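Local coordinates for uncharacterized protein Q9I3C8_PSEAE (Pseudomonas aeruginosa, PDB 3F1T) that is functionally uncharacterised but has a hotdog-type thioesterase domain and probably hydrolyses acyl-CoA thioesters, perhaps 1,4-dihydroxy-2-naphthoyl-CoA, at residues 93-98 and 120-125; 10-15 and 76-81; 86-91 and 128-133. One frame throughout, in Å; residues are numbered along the deposited sequence.

Contact 1: 93-98 and 120-125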
ATOM      1  N   PRO B  93     -16.689  -8.033  -3.792  1.00 27.08           N
ATOM      2  CA  PRO B  93     -16.564  -9.412  -3.330  1.00 27.81           C
ATOM      3  C   PRO B  93     -16.576 -10.387  -4.501  1.00 27.68           C
ATOM      4  O   PRO B  93     -17.173 -10.102  -5.541  1.00 29.17           O
ATOM      5  CB  PRO B  93     -17.802  -9.604  -2.446  1.00 27.30           C
ATOM      6  CG  PRO B  93     -18.775  -8.570  -2.916  1.00 30.34           C
ATOM      7  CD  PRO B  93     -17.961  -7.406  -3.385  1.00 28.91           C
ATOM      8  N   ALA B  94     -15.820 -11.470  -4.378  1.00 28.69           N
ATOM      9  CA  ALA B  94     -15.867 -12.523  -5.377  1.00 30.80           C
ATOM     10  C   ALA B  94     -17.267 -13.147  -5.460  1.00 30.28           C
ATOM     11  O   ALA B  94     -17.991 -13.196  -4.463  1.00 32.55           O
ATOM     12  CB  ALA B  94     -14.800 -13.586  -5.075  1.00 29.78           C
ATOM     13  N   GLU B  95     -17.673 -13.567  -6.657  1.00 31.54           N
ATOM     14  CA  GLU B  95     -18.888 -14.376  -6.811  1.00 31.25           C
ATOM     15  C   GLU B  95     -18.653 -15.797  -6.324  1.00 30.33           C
ATOM     16  O   GLU B  95     -17.578 -16.358  -6.537  1.00 30.87           O
ATOM     17  CB  GLU B  95     -19.338 -14.417  -8.268  1.00 32.42           C
ATOM     18  CG  GLU B  95     -19.758 -13.074  -8.822  1.00 39.97           C
ATOM     19  CD  GLU B  95     -19.753 -13.049 -10.339  1.00 50.73           C
ATOM     20  OE1 GLU B  95     -20.486 -13.866 -10.946  1.00 57.94           O
ATOM     21  OE2 GLU B  95     -18.979 -12.254 -10.927  1.00 55.42           O
ATOM     22  N   PRO B  96     -19.644 -16.375  -5.629  1.00 29.47           N
ATOM     23  CA  PRO B  96     -19.505 -17.751  -5.167  1.00 27.74           C
ATOM     24  C   PRO B  96     -19.587 -18.767  -6.305  1.00 25.03           C
ATOM     25  O   PRO B  96     -20.078 -18.447  -7.380  1.00 23.89           O
ATOM     26  CB  PRO B  96     -20.680 -17.921  -4.195  1.00 26.56           C
ATOM     27  CG  PRO B  96     -21.667 -16.872  -4.590  1.00 28.89           C
ATOM     28  CD  PRO B  96     -20.845 -15.720  -5.076  1.00 30.39           C
ATOM     29  N   HIS B  97     -19.008 -19.945  -6.092  1.00 23.56           N
ATOM     30  CA  HIS B  97     -19.060 -21.036  -7.070  1.00 23.39           C
ATOM     31  C   HIS B  97     -18.451 -20.671  -8.418  1.00 22.33           C
ATOM     32  O   HIS B  97     -18.871 -21.189  -9.454  1.00 22.46           O
ATOM     33  CB  HIS B  97     -20.500 -21.544  -7.263  1.00 24.62           C
ATOM     34  CG  HIS B  97     -21.146 -22.028  -6.003  1.00 24.63           C
ATOM     35  ND1 HIS B  97     -22.095 -21.291  -5.322  1.00 24.60           N
ATOM     36  CD2 HIS B  97     -20.961 -23.162  -5.284  1.00 25.32           C
ATOM     37  CE1 HIS B  97     -22.476 -21.959  -4.247  1.00 26.46           C
ATOM     38  NE2 HIS B  97     -21.816 -23.104  -4.210  1.00 26.73           N
ATOM     39  N   LYS B  98     -17.434 -19.812  -8.402  1.00 20.94           N
ATOM     40  CA  LYS B  98     -16.728 -19.457  -9.627  1.00 19.69           C
ATOM     41  C   LYS B  98     -15.226 -19.415  -9.393  1.00 19.82           C
ATOM     42  O   LYS B  98     -14.764 -18.899  -8.380  1.00 18.45           O
ATOM     43  CB  LYS B  98     -17.224 -18.115 -10.175  1.00 19.93           C
ATOM     44  CG  LYS B  98     -18.457 -18.230 -11.088  1.00 23.09           C
ATOM     45  CD  LYS B  98     -18.895 -16.874 -11.620  1.00 16.78           C
ATOM     46  CE  LYS B  98     -20.313 -16.945 -12.141  1.00 30.39           C
ATOM     47  NZ  LYS B  98     -20.855 -15.603 -12.533  1.00 29.77           N
ATOM     48  N   ALA B 120      -7.127  -9.722  -9.769  1.00 20.32           N
ATOM     49  CA  ALA B 120      -7.994 -10.884  -9.746  1.00 18.70           C
ATOM     50  C   ALA B 120      -9.328 -10.618 -10.434  1.00 18.97           C
ATOM     51  O   ALA B 120      -9.908  -9.540 -10.302  1.00 17.35           O
ATOM     52  CB  ALA B 120      -8.220 -11.358  -8.319  1.00 19.50           C
ATOM     53  N   TYR B 121      -9.893 -11.666 -11.018  1.00 17.98           N
ATOM     54  CA  TYR B 121     -11.177 -11.550 -11.685  1.00 21.80           C
ATOM     55  C   TYR B 121     -11.792 -12.938 -11.841  1.00 22.07           C
ATOM     56  O   TYR B 121     -11.159 -13.937 -11.518  1.00 24.45           O
ATOM     57  CB  TYR B 121     -11.004 -10.857 -13.045  1.00 18.03           C
ATOM     58  CG  TYR B 121     -10.210 -11.669 -14.043  1.00 17.34           C
ATOM     59  CD1 TYR B 121     -10.863 -12.459 -14.972  1.00 17.18           C
ATOM     60  CD2 TYR B 121      -8.826 -11.800 -13.935  1.00 11.66           C
ATOM     61  CE1 TYR B 121     -10.166 -13.237 -15.866  1.00 16.03           C
ATOM     62  CE2 TYR B 121      -8.112 -12.553 -14.851  1.00 13.11           C
ATOM     63  CZ  TYR B 121      -8.802 -13.289 -15.802  1.00 18.54           C
ATOM     64  OH  TYR B 121      -8.152 -14.103 -16.698  1.00 21.73           O
ATOM     65  N   GLN B 122     -13.049 -12.995 -12.249  1.00 26.00           N
ATOM     66  CA  GLN B 122     -13.713 -14.272 -12.402  1.00 29.37           C
ATOM     67  C   GLN B 122     -14.203 -14.498 -13.812  1.00 35.15           C
ATOM     68  O   GLN B 122     -13.665 -15.346 -14.525  1.00 39.99           O
ATOM     69  CB  GLN B 122     -14.821 -14.451 -11.375  1.00 26.57           C
ATOM     70  CG  GLN B 122     -14.260 -14.877 -10.042  1.00 20.96           C
ATOM     71  CD  GLN B 122     -15.293 -14.869  -8.956  1.00 18.05           C
ATOM     72  OE1 GLN B 122     -16.014 -13.892  -8.771  1.00 21.53           O
ATOM     73  NE2 GLN B 122     -15.383 -15.974  -8.226  1.00 20.30           N
ATOM     74  N   ASP B 123     -15.204 -13.739 -14.233  1.00 40.49           N
ATOM     75  CA  ASP B 123     -15.821 -13.994 -15.529  1.00 45.88           C
ATOM     76  C   ASP B 123     -15.014 -13.337 -16.638  1.00 48.25           C
ATOM     77  O   ASP B 123     -14.319 -14.017 -17.401  1.00 50.11           O
ATOM     78  CB  ASP B 123     -17.264 -13.496 -15.553  1.00 46.10           C
ATOM     79  CG  ASP B 123     -18.228 -14.499 -14.965  1.00 48.32           C
ATOM     80  OD1 ASP B 123     -19.247 -14.058 -14.386  1.00 55.15           O
ATOM     81  OD2 ASP B 123     -17.940 -15.718 -15.031  1.00 43.80           O
ATOM     82  N   ASP B 124     -15.017 -12.009 -16.657  1.00 49.75           N
ATOM     83  CA  ASP B 124     -14.135 -11.275 -17.555  1.00 50.57           C
ATOM     84  C   ASP B 124     -13.264 -10.262 -16.807  1.00 50.22           C
ATOM     85  O   ASP B 124     -13.699  -9.660 -15.819  1.00 51.37           O
ATOM     86  CB  ASP B 124     -14.945 -10.596 -18.656  1.00 51.18           C
ATOM     87  N   PRO B 125     -12.044 -10.034 -17.315  1.00 48.66           N
ATOM     88  CA  PRO B 125     -11.078  -9.120 -16.718  1.00 48.41           C
ATOM     89  C   PRO B 125     -11.643  -7.720 -16.517  1.00 48.28           C
ATOM     90  O   PRO B 125     -10.969  -6.855 -15.961  1.00 48.69           O
ATOM     91  CB  PRO B 125      -9.949  -9.083 -17.750  1.00 48.55           C
ATOM     92  CG  PRO B 125     -10.057 -10.380 -18.471  1.00 50.29           C
ATOM     93  CD  PRO B 125     -11.520 -10.688 -18.526  1.00 47.71           C
TER
HETATM   94  O   HOH W   1     -16.101 -11.266  -9.814  1.00 26.81           O

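Contact 2: 10-15 and 76-81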
ATOM      1  N   ALA B  10       7.149 -21.191 -15.910  1.00 17.95           N
ATOM      2  CA  ALA B  10       6.163 -20.748 -14.928  1.00 16.32           C
ATOM      3  C   ALA B  10       5.612 -21.940 -14.181  1.00 16.33           C
ATOM      4  O   ALA B  10       5.388 -21.872 -12.965  1.00 20.04           O
ATOM      5  CB  ALA B  10       5.027 -19.962 -15.606  1.00 16.19           C
ATOM      6  N   ARG B  11       5.389 -23.042 -14.895  1.00 18.30           N
ATOM      7  CA  ARG B  11       4.797 -24.238 -14.277  1.00 20.00           C
ATOM      8  C   ARG B  11       5.741 -24.944 -13.314  1.00 20.75           C
ATOM      9  O   ARG B  11       5.313 -25.446 -12.266  1.00 20.46           O
ATOM     10  CB  ARG B  11       4.282 -25.214 -15.334  1.00 17.92           C
ATOM     11  CG  ARG B  11       2.898 -24.833 -15.846  1.00 17.64           C
ATOM     12  CD  ARG B  11       2.414 -25.705 -16.983  1.00 12.42           C
ATOM     13  NE  ARG B  11       1.031 -25.358 -17.296  1.00 19.03           N
ATOM     14  CZ  ARG B  11       0.466 -25.525 -18.485  1.00 18.85           C
ATOM     15  NH1 ARG B  11       1.105 -26.215 -19.431  1.00 15.96           N
ATOM     16  NH2 ARG B  11      -0.765 -25.065 -18.694  1.00 17.38           N
ATOM     17  N   ARG B  12       6.988 -25.120 -13.745  1.00 21.16           N
ATOM     18  CA  ARG B  12       8.053 -25.619 -12.874  1.00 19.41           C
ATOM     19  C   ARG B  12       8.214 -24.749 -11.622  1.00 21.01           C
ATOM     20  O   ARG B  12       8.302 -25.257 -10.500  1.00 22.76           O
ATOM     21  CB  ARG B  12       9.367 -25.659 -13.658  1.00 20.04           C
ATOM     22  CG  ARG B  12      10.469 -26.451 -12.985  1.00 20.62           C
ATOM     23  CD  ARG B  12      11.404 -27.077 -14.001  1.00 22.96           C
ATOM     24  NE  ARG B  12      11.923 -26.114 -14.975  1.00 23.29           N
ATOM     25  CZ  ARG B  12      13.127 -25.549 -14.910  1.00 26.60           C
ATOM     26  NH1 ARG B  12      13.901 -25.733 -13.842  1.00 21.46           N
ATOM     27  NH2 ARG B  12      13.545 -24.762 -15.897  1.00 23.48           N
ATOM     28  N   PHE B  13       8.244 -23.438 -11.825  1.00 19.22           N
ATOM     29  CA  PHE B  13       8.228 -22.464 -10.739  1.00 19.63           C
ATOM     30  C   PHE B  13       7.089 -22.724  -9.740  1.00 20.10           C
ATOM     31  O   PHE B  13       7.334 -22.893  -8.548  1.00 20.85           O
ATOM     32  CB  PHE B  13       8.127 -21.059 -11.343  1.00 18.30           C
ATOM     33  CG  PHE B  13       8.501 -19.938 -10.401  1.00 21.54           C
ATOM     34  CD1 PHE B  13       8.133 -19.979  -9.066  1.00 18.97           C
ATOM     35  CD2 PHE B  13       8.940 -18.726 -10.918  1.00 20.38           C
ATOM     36  CE1 PHE B  13       8.255 -18.847  -8.246  1.00 21.50           C
ATOM     37  CE2 PHE B  13       9.146 -17.626 -10.097  1.00 19.32           C
ATOM     38  CZ  PHE B  13       8.836 -17.700  -8.744  1.00 21.58           C
ATOM     39  N   LEU B  14       5.856 -22.813 -10.237  1.00 19.26           N
ATOM     40  CA  LEU B  14       4.685 -23.055  -9.388  1.00 20.77           C
ATOM     41  C   LEU B  14       4.786 -24.357  -8.574  1.00 21.96           C
ATOM     42  O   LEU B  14       4.347 -24.423  -7.420  1.00 21.89           O
ATOM     43  CB  LEU B  14       3.406 -23.051 -10.234  1.00 18.94           C
ATOM     44  CG  LEU B  14       2.034 -23.256  -9.575  1.00 18.71           C
ATOM     45  CD1 LEU B  14       1.847 -22.355  -8.371  1.00 17.34           C
ATOM     46  CD2 LEU B  14       0.916 -23.043 -10.601  1.00 14.06           C
ATOM     47  N   SER B  15       5.343 -25.396  -9.193  1.00 24.17           N
ATOM     48  CA  SER B  15       5.481 -26.701  -8.545  1.00 24.25           C
ATOM     49  C   SER B  15       6.394 -26.690  -7.321  1.00 23.60           C
ATOM     50  O   SER B  15       6.290 -27.563  -6.458  1.00 26.61           O
ATOM     51  CB  SER B  15       5.959 -27.749  -9.548  1.00 21.38           C
ATOM     52  OG  SER B  15       7.294 -27.496  -9.918  1.00 24.58           O
ATOM     53  N   PRO B  76      15.828 -13.540 -18.191  1.00 26.18           N
ATOM     54  CA  PRO B  76      16.425 -14.494 -19.118  1.00 26.75           C
ATOM     55  C   PRO B  76      16.618 -15.874 -18.492  1.00 27.56           C
ATOM     56  O   PRO B  76      16.335 -16.889 -19.130  1.00 30.24           O
ATOM     57  CB  PRO B  76      17.774 -13.850 -19.479  1.00 28.52           C
ATOM     58  CG  PRO B  76      18.054 -12.863 -18.379  1.00 28.08           C
ATOM     59  CD  PRO B  76      16.703 -12.382 -17.930  1.00 27.17           C
ATOM     60  N   ASP B  77      16.971 -15.915 -17.216  1.00 26.95           N
ATOM     61  CA  ASP B  77      17.177 -17.190 -16.546  1.00 27.76           C
ATOM     62  C   ASP B  77      16.099 -17.473 -15.518  1.00 25.84           C
ATOM     63  O   ASP B  77      15.504 -16.558 -14.968  1.00 26.45           O
ATOM     64  CB  ASP B  77      18.552 -17.220 -15.891  1.00 28.09           C
ATOM     65  CG  ASP B  77      19.641 -16.824 -16.846  1.00 34.24           C
ATOM     66  OD1 ASP B  77      19.803 -17.524 -17.875  1.00 42.92           O
ATOM     67  OD2 ASP B  77      20.215 -15.726 -16.661  1.00 40.95           O
ATOM     68  N   PHE B  78      15.813 -18.752 -15.306  1.00 26.20           N
ATOM     69  CA  PHE B  78      14.923 -19.163 -14.233  1.00 22.23           C
ATOM     70  C   PHE B  78      15.507 -18.737 -12.895  1.00 24.76           C
ATOM     71  O   PHE B  78      16.653 -19.059 -12.566  1.00 22.92           O
ATOM     72  CB  PHE B  78      14.697 -20.680 -14.268  1.00 22.18           C
ATOM     73  CG  PHE B  78      13.801 -21.189 -13.166  1.00 23.33           C
ATOM     74  CD1 PHE B  78      12.722 -20.440 -12.726  1.00 28.57           C
ATOM     75  CD2 PHE B  78      14.029 -22.417 -12.579  1.00 24.73           C
ATOM     76  CE1 PHE B  78      11.939 -20.880 -11.657  1.00 24.95           C
ATOM     77  CE2 PHE B  78      13.174 -22.915 -11.600  1.00 24.03           C
ATOM     78  CZ  PHE B  78      12.130 -22.146 -11.140  1.00 22.53           C
ATOM     79  N   GLU B  79      14.718 -17.984 -12.133  1.00 24.56           N
ATOM     80  CA  GLU B  79      15.029 -17.760 -10.735  1.00 24.98           C
ATOM     81  C   GLU B  79      13.778 -17.420  -9.933  1.00 26.34           C
ATOM     82  O   GLU B  79      12.748 -17.023 -10.491  1.00 25.08           O
ATOM     83  CB  GLU B  79      16.084 -16.664 -10.591  1.00 28.28           C
ATOM     84  CG  GLU B  79      15.681 -15.331 -11.177  1.00 27.44           C
ATOM     85  CD  GLU B  79      16.704 -14.243 -10.924  1.00 27.61           C
ATOM     86  OE1 GLU B  79      16.779 -13.750  -9.778  1.00 27.71           O
ATOM     87  OE2 GLU B  79      17.400 -13.847 -11.884  1.00 28.32           O
ATOM     88  N   ILE B  80      13.843 -17.672  -8.632  1.00 24.27           N
ATOM     89  CA  ILE B  80      12.734 -17.358  -7.736  1.00 22.90           C
ATOM     90  C   ILE B  80      13.028 -16.057  -6.997  1.00 24.02           C
ATOM     91  O   ILE B  80      14.093 -15.916  -6.391  1.00 23.44           O
ATOM     92  CB  ILE B  80      12.506 -18.495  -6.734  1.00 20.42           C
ATOM     93  CG1 ILE B  80      12.007 -19.744  -7.472  1.00 21.73           C
ATOM     94  CG2 ILE B  80      11.572 -18.055  -5.612  1.00 21.77           C
ATOM     95  CD1 ILE B  80      12.254 -21.042  -6.732  1.00 25.74           C
ATOM     96  N   CYS B  81      12.140 -15.075  -7.165  1.00 25.53           N
ATOM     97  CA  CYS B  81      12.372 -13.694  -6.713  1.00 24.71           C
ATOM     98  C   CYS B  81      11.520 -13.384  -5.480  1.00 25.62           C
ATOM     99  O   CYS B  81      10.290 -13.349  -5.564  1.00 26.32           O
ATOM    100  CB  CYS B  81      12.022 -12.695  -7.827  1.00 22.29           C
ATOM    101  SG  CYS B  81      13.100 -12.704  -9.274  1.00 25.69           S
TER

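Contact 3: 86-91 and 128-133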
ATOM      1  N   LEU B  86       3.829  -5.957  -1.322  1.00 24.52           N
ATOM      2  CA  LEU B  86       2.601  -6.345  -1.999  1.00 22.30           C
ATOM      3  C   LEU B  86       1.461  -5.483  -1.495  1.00 24.65           C
ATOM      4  O   LEU B  86       1.317  -5.283  -0.282  1.00 21.99           O
ATOM      5  CB  LEU B  86       2.322  -7.826  -1.757  1.00 22.91           C
ATOM      6  CG  LEU B  86       1.305  -8.543  -2.648  1.00 25.33           C
ATOM      7  CD1 LEU B  86       1.905  -8.794  -4.014  1.00 25.25           C
ATOM      8  CD2 LEU B  86       0.894  -9.859  -1.987  1.00 23.62           C
ATOM      9  N   ARG B  87       0.704  -4.893  -2.416  1.00 20.21           N
ATOM     10  CA  ARG B  87      -0.617  -4.436  -2.052  1.00 23.31           C
ATOM     11  C   ARG B  87      -1.739  -5.007  -2.899  1.00 24.38           C
ATOM     12  O   ARG B  87      -1.611  -5.144  -4.127  1.00 19.88           O
ATOM     13  CB  ARG B  87      -0.689  -2.920  -1.987  1.00 23.58           C
ATOM     14  CG  ARG B  87      -0.557  -2.248  -3.314  1.00 23.10           C
ATOM     15  CD  ARG B  87      -1.302  -0.925  -3.241  1.00 34.54           C
ATOM     16  NE  ARG B  87      -1.180  -0.167  -4.472  1.00 30.16           N
ATOM     17  CZ  ARG B  87      -2.168  -0.000  -5.344  1.00 28.54           C
ATOM     18  NH1 ARG B  87      -3.360  -0.533  -5.113  1.00 22.58           N
ATOM     19  NH2 ARG B  87      -1.959   0.725  -6.433  1.00 19.03           N
ATOM     20  N   ILE B  88      -2.779  -5.458  -2.198  1.00 19.98           N
ATOM     21  CA  ILE B  88      -4.002  -5.970  -2.795  1.00 20.79           C
ATOM     22  C   ILE B  88      -5.164  -5.128  -2.272  1.00 21.86           C
ATOM     23  O   ILE B  88      -5.271  -4.879  -1.071  1.00 19.87           O
ATOM     24  CB  ILE B  88      -4.264  -7.424  -2.350  1.00 23.04           C
ATOM     25  CG1 ILE B  88      -2.992  -8.259  -2.524  1.00 27.69           C
ATOM     26  CG2 ILE B  88      -5.417  -8.034  -3.167  1.00 22.14           C
ATOM     27  CD1 ILE B  88      -3.225  -9.752  -2.332  1.00 36.72           C
ATOM     28  N   ASP B  89      -5.993  -4.636  -3.186  1.00 21.56           N
ATOM     29  CA  ASP B  89      -7.130  -3.798  -2.827  1.00 19.32           C
ATOM     30  C   ASP B  89      -8.377  -4.333  -3.516  1.00 19.55           C
ATOM     31  O   ASP B  89      -8.459  -4.347  -4.750  1.00 21.28           O
ATOM     32  CB  ASP B  89      -6.863  -2.352  -3.261  1.00 19.33           C
ATOM     33  CG  ASP B  89      -5.720  -1.716  -2.494  1.00 21.46           C
ATOM     34  OD1 ASP B  89      -5.925  -1.346  -1.315  1.00 31.18           O
ATOM     35  OD2 ASP B  89      -4.590  -1.686  -3.015  1.00 19.47           O
ATOM     36  N   TYR B  90      -9.294  -4.866  -2.722  1.00 20.44           N
ATOM     37  CA  TYR B  90     -10.509  -5.496  -3.226  1.00 21.07           C
ATOM     38  C   TYR B  90     -11.520  -4.442  -3.638  1.00 20.75           C
ATOM     39  O   TYR B  90     -11.791  -3.512  -2.884  1.00 21.93           O
ATOM     40  CB  TYR B  90     -11.113  -6.422  -2.164  1.00 17.90           C
ATOM     41  CG  TYR B  90     -10.362  -7.724  -2.012  1.00 21.82           C
ATOM     42  CD1 TYR B  90     -10.729  -8.856  -2.738  1.00 28.39           C
ATOM     43  CD2 TYR B  90      -9.259  -7.818  -1.173  1.00 19.80           C
ATOM     44  CE1 TYR B  90      -9.977 -10.021  -2.678  1.00 24.21           C
ATOM     45  CE2 TYR B  90      -8.511  -8.969  -1.102  1.00 22.13           C
ATOM     46  CZ  TYR B  90      -8.897 -10.084  -1.832  1.00 27.54           C
ATOM     47  OH  TYR B  90      -8.174 -11.260  -1.729  1.00 29.27           O
HETATM   48  N   MSE B  91     -12.000  -4.550  -4.876  1.00 22.92           N
HETATM   49  CA  MSE B  91     -12.990  -3.641  -5.414  1.00 25.81           C
HETATM   50  C   MSE B  91     -14.371  -4.111  -5.009  1.00 27.23           C
HETATM   51  O   MSE B  91     -15.277  -3.304  -4.775  1.00 29.06           O
HETATM   52  CB  MSE B  91     -12.913  -3.623  -6.935  1.00 27.23           C
HETATM   53  CG  MSE B  91     -11.606  -3.085  -7.484  1.00 37.41           C
HETATM   54 SE   MSE B  91     -11.221  -1.277  -6.819  1.00 47.06          SE
HETATM   55  CE  MSE B  91      -9.784  -1.717  -5.557  1.00 42.46           C
ATOM     56  N   PRO B 128     -12.621  -6.313 -12.354  1.00 34.09           N
ATOM     57  CA  PRO B 128     -11.812  -7.175 -11.510  1.00 29.49           C
ATOM     58  C   PRO B 128     -12.222  -7.117 -10.044  1.00 28.27           C
ATOM     59  O   PRO B 128     -12.831  -6.145  -9.600  1.00 28.80           O
ATOM     60  CB  PRO B 128     -10.391  -6.634 -11.700  1.00 29.68           C
ATOM     61  CG  PRO B 128     -10.540  -5.318 -12.400  1.00 31.23           C
ATOM     62  CD  PRO B 128     -11.804  -5.397 -13.169  1.00 33.26           C
ATOM     63  N   ILE B 129     -11.968  -8.207  -9.336  1.00 25.56           N
ATOM     64  CA  ILE B 129     -12.274  -8.325  -7.924  1.00 23.93           C
ATOM     65  C   ILE B 129     -11.325  -7.470  -7.083  1.00 23.22           C
ATOM     66  O   ILE B 129     -11.733  -6.853  -6.111  1.00 21.42           O
ATOM     67  CB  ILE B 129     -12.122  -9.777  -7.475  1.00 24.24           C
ATOM     68  CG1 ILE B 129     -13.177 -10.656  -8.129  1.00 24.63           C
ATOM     69  CG2 ILE B 129     -12.232  -9.892  -5.979  1.00 25.84           C
ATOM     70  CD1 ILE B 129     -12.927 -12.108  -7.875  1.00 29.07           C
ATOM     71  N   ALA B 130     -10.065  -7.408  -7.504  1.00 20.53           N
ATOM     72  CA  ALA B 130      -9.004  -6.810  -6.700  1.00 21.21           C
ATOM     73  C   ALA B 130      -7.873  -6.356  -7.611  1.00 19.29           C
ATOM     74  O   ALA B 130      -7.572  -7.004  -8.607  1.00 21.32           O
ATOM     75  CB  ALA B 130      -8.477  -7.824  -5.669  1.00 17.79           C
ATOM     76  N   HIS B 131      -7.260  -5.226  -7.265  1.00 22.61           N
ATOM     77  CA  HIS B 131      -6.041  -4.758  -7.914  1.00 20.02           C
ATOM     78  C   HIS B 131      -4.842  -5.038  -7.023  1.00 21.32           C
ATOM     79  O   HIS B 131      -4.927  -4.910  -5.800  1.00 21.67           O
ATOM     80  CB  HIS B 131      -6.146  -3.260  -8.193  1.00 20.76           C
ATOM     81  CG  HIS B 131      -7.023  -2.928  -9.363  1.00 22.55           C
ATOM     82  ND1 HIS B 131      -8.343  -2.551  -9.213  1.00 21.10           N
ATOM     83  CD2 HIS B 131      -6.846  -3.141 -10.688  1.00 20.03           C
ATOM     84  CE1 HIS B 131      -8.911  -2.452 -10.400  1.00 18.48           C
ATOM     85  NE2 HIS B 131      -8.027  -2.809 -11.312  1.00 25.89           N
ATOM     86  N   VAL B 132      -3.693  -5.298  -7.645  1.00 20.36           N
ATOM     87  CA  VAL B 132      -2.500  -5.740  -6.921  1.00 18.21           C
ATOM     88  C   VAL B 132      -1.276  -5.115  -7.561  1.00 18.48           C
ATOM     89  O   VAL B 132      -1.191  -5.033  -8.790  1.00 14.76           O
ATOM     90  CB  VAL B 132      -2.332  -7.278  -7.003  1.00 18.70           C
ATOM     91  CG1 VAL B 132      -1.182  -7.726  -6.143  1.00 19.63           C
ATOM     92  CG2 VAL B 132      -3.591  -7.948  -6.570  1.00 15.09           C
ATOM     93  N   VAL B 133      -0.334  -4.675  -6.728  1.00 16.97           N
ATOM     94  CA  VAL B 133       0.977  -4.212  -7.200  1.00 18.97           C
ATOM     95  C   VAL B 133       2.001  -4.790  -6.241  1.00 19.30           C
ATOM     96  O   VAL B 133       1.745  -4.881  -5.036  1.00 17.52           O
ATOM     97  CB  VAL B 133       1.063  -2.667  -7.168  1.00 17.30           C
ATOM     98  CG1 VAL B 133       2.460  -2.218  -7.469  1.00 23.82           C
ATOM     99  CG2 VAL B 133       0.086  -2.055  -8.168  1.00 15.02           C
TER

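Contact 1: 93-98 and 120-125
In this hotdog domain the loop 93-98, between strands 83-90 and 100-109, closes around Gln122, which follows the end of strand 113-121. The tight part is the buried carboxamide of Gln122. Its chain runs extended from CG (chi2 172°) and brings the amide to the backbone of the loop, with both NE2 partners near the amide plane. Gln122 OE1 accepts Glu95 N at 2.7 Å on an in-plane lone pair, while Gln122 NE2 donates to Glu95 O at 2.8 Å, gripping both backbone polar groups of one residue. A second donation, from Gln122 NE2 to Lys98 O at 3.0 Å, is more bent than the one to Glu95 O and comes from above the Lys98 carbonyl plane. Ala94 and Gln122 also pack on Ile129.

The outer side is more exposed and is a salt-bridge network of Glu95, Lys98 and Asp123. The Lys98 ammonium lies between two carboxylates whose planes are 71° apart and probably offsets their repulsion. Lys98 NZ meets Asp123 OD1 at 2.9 Å and, very closely, Glu95 OE1 at 2.4 Å, each on the syn lone pair. A water donates to Glu95 OE2 and, at 2.8 Å, to Gln122 OE1.

Contact 2: 10-15 and 76-81
Phe13 and Phe78 both carry CG anti to the backbone N (chi1 -163° and 179°), which sends the Phe13 ring out from helix 4-15 towards the loop and the Phe78 ring back towards the helix. The two rings meet obliquely, centroids 5.8 Å apart, with Phe13 CD2 at the edge of the Phe78 ring. The leading corner of Phe78 is its CE1 atom, which lies 3.8 Å from Phe13 CD2 and about as far from CG and CB of Phe13. Farther round the Phe13 ring, Ile80 covers one face with its CG1 methylene, a CH-pi contact in which CG1 of Ile80 stands 4.1 Å from the Phe13 centroid. The carbonyl Glu79 O approaches Phe13 CE2 at 3.7 Å.

On the outer flank Arg12 also has CG anti to its N, but its chain bends at chi3 (52°) and brings one face of the guanidinium over Phe78 CE2. Arg12 NH1 lies 3.6 Å from Phe78 CD2, the planes steeply inclined. No hydrogen bond joins the segments.

Phe13 also packs on Ile69 of helix 56-70, and Ile80 on Ile46 of the second subunit. The arrangement is aromatic and aliphatic packing of an N-terminal helix against the loop that leads from the central hotdog helix 56-70 into strand 83-90.

Contact 3: 86-91 and 128-133
Strands 86-90 and 130-133 run antiparallel, their axes 4.5 Å apart at closest and 168° between directions, with Arg87-Val133 and Asp89-His131 as hydrogen-bonded and Ile88-Val132 and Tyr90-Ala130 as non-hydrogen-bonded pairs. Arg87 N points nearly along the carbonyl axis of Val133 O at 2.8 Å. Beyond the last pair, Met91 N reaches Ile129 O at 2.6 Å, from above the carbonyl plane.

On the face of Ile88, Tyr90, Ala130 and Val132, the Tyr90 ring takes Ala130 CB over one face, a CH-pi contact with this methyl 4.1 Å from the Tyr90 centroid, and Ile129 CG2 at its edge. Ile88 CG2 touches both Val132 CG2 and Ala130 CB. This face packs on helix 56-70, the hotdog helix wrapped by its sheet, and a classic beta bulge sets Ile129 and Ala130 together opposite Ala120. The antiparallel sheet continues through Leu86 to Asp89 into a strand of the second subunit.

The other face carries Arg87, Asp89 and His131 beside Val133. Arg87 CG sits in the crowded position between N and the carbonyl carbon (chi1 68°), its chain extending to NE alongside Val133, whose CG2 covers one guanidinium face. Arg87 NH1 bridges to Asp89 OD2 at 2.7 Å, above the carboxylate plane; Arg87 NE forms a salt bridge with Asp89 of the third subunit. Selenomethionine Met91 brings SE to the edge of the His131 ring.

Overall arrangement
Contact 3 is the buried one, a strand pairing within the sheet and at subunit interfaces; contacts 1 and 2 lie at the surface on opposite sides of the chain's centre, about 26 Å apart between centres. Contacts 1 and 3 adjoin: strands 113-121 and 130-137 are sheet neighbours, Ala120 pairs with Ile129 and Ala130, and Gln122 packs on Ile129, so the bulge faces the end of the strand in contact 1. Contact 2 touches neither. Chemistry follows place: backbone bonds with an apolar helix-facing side and a charged interface side in contact 3, a side-chain amide and salt bridges joining loops in contact 1, and rings without hydrogen bonds between helix and loop in contact 2.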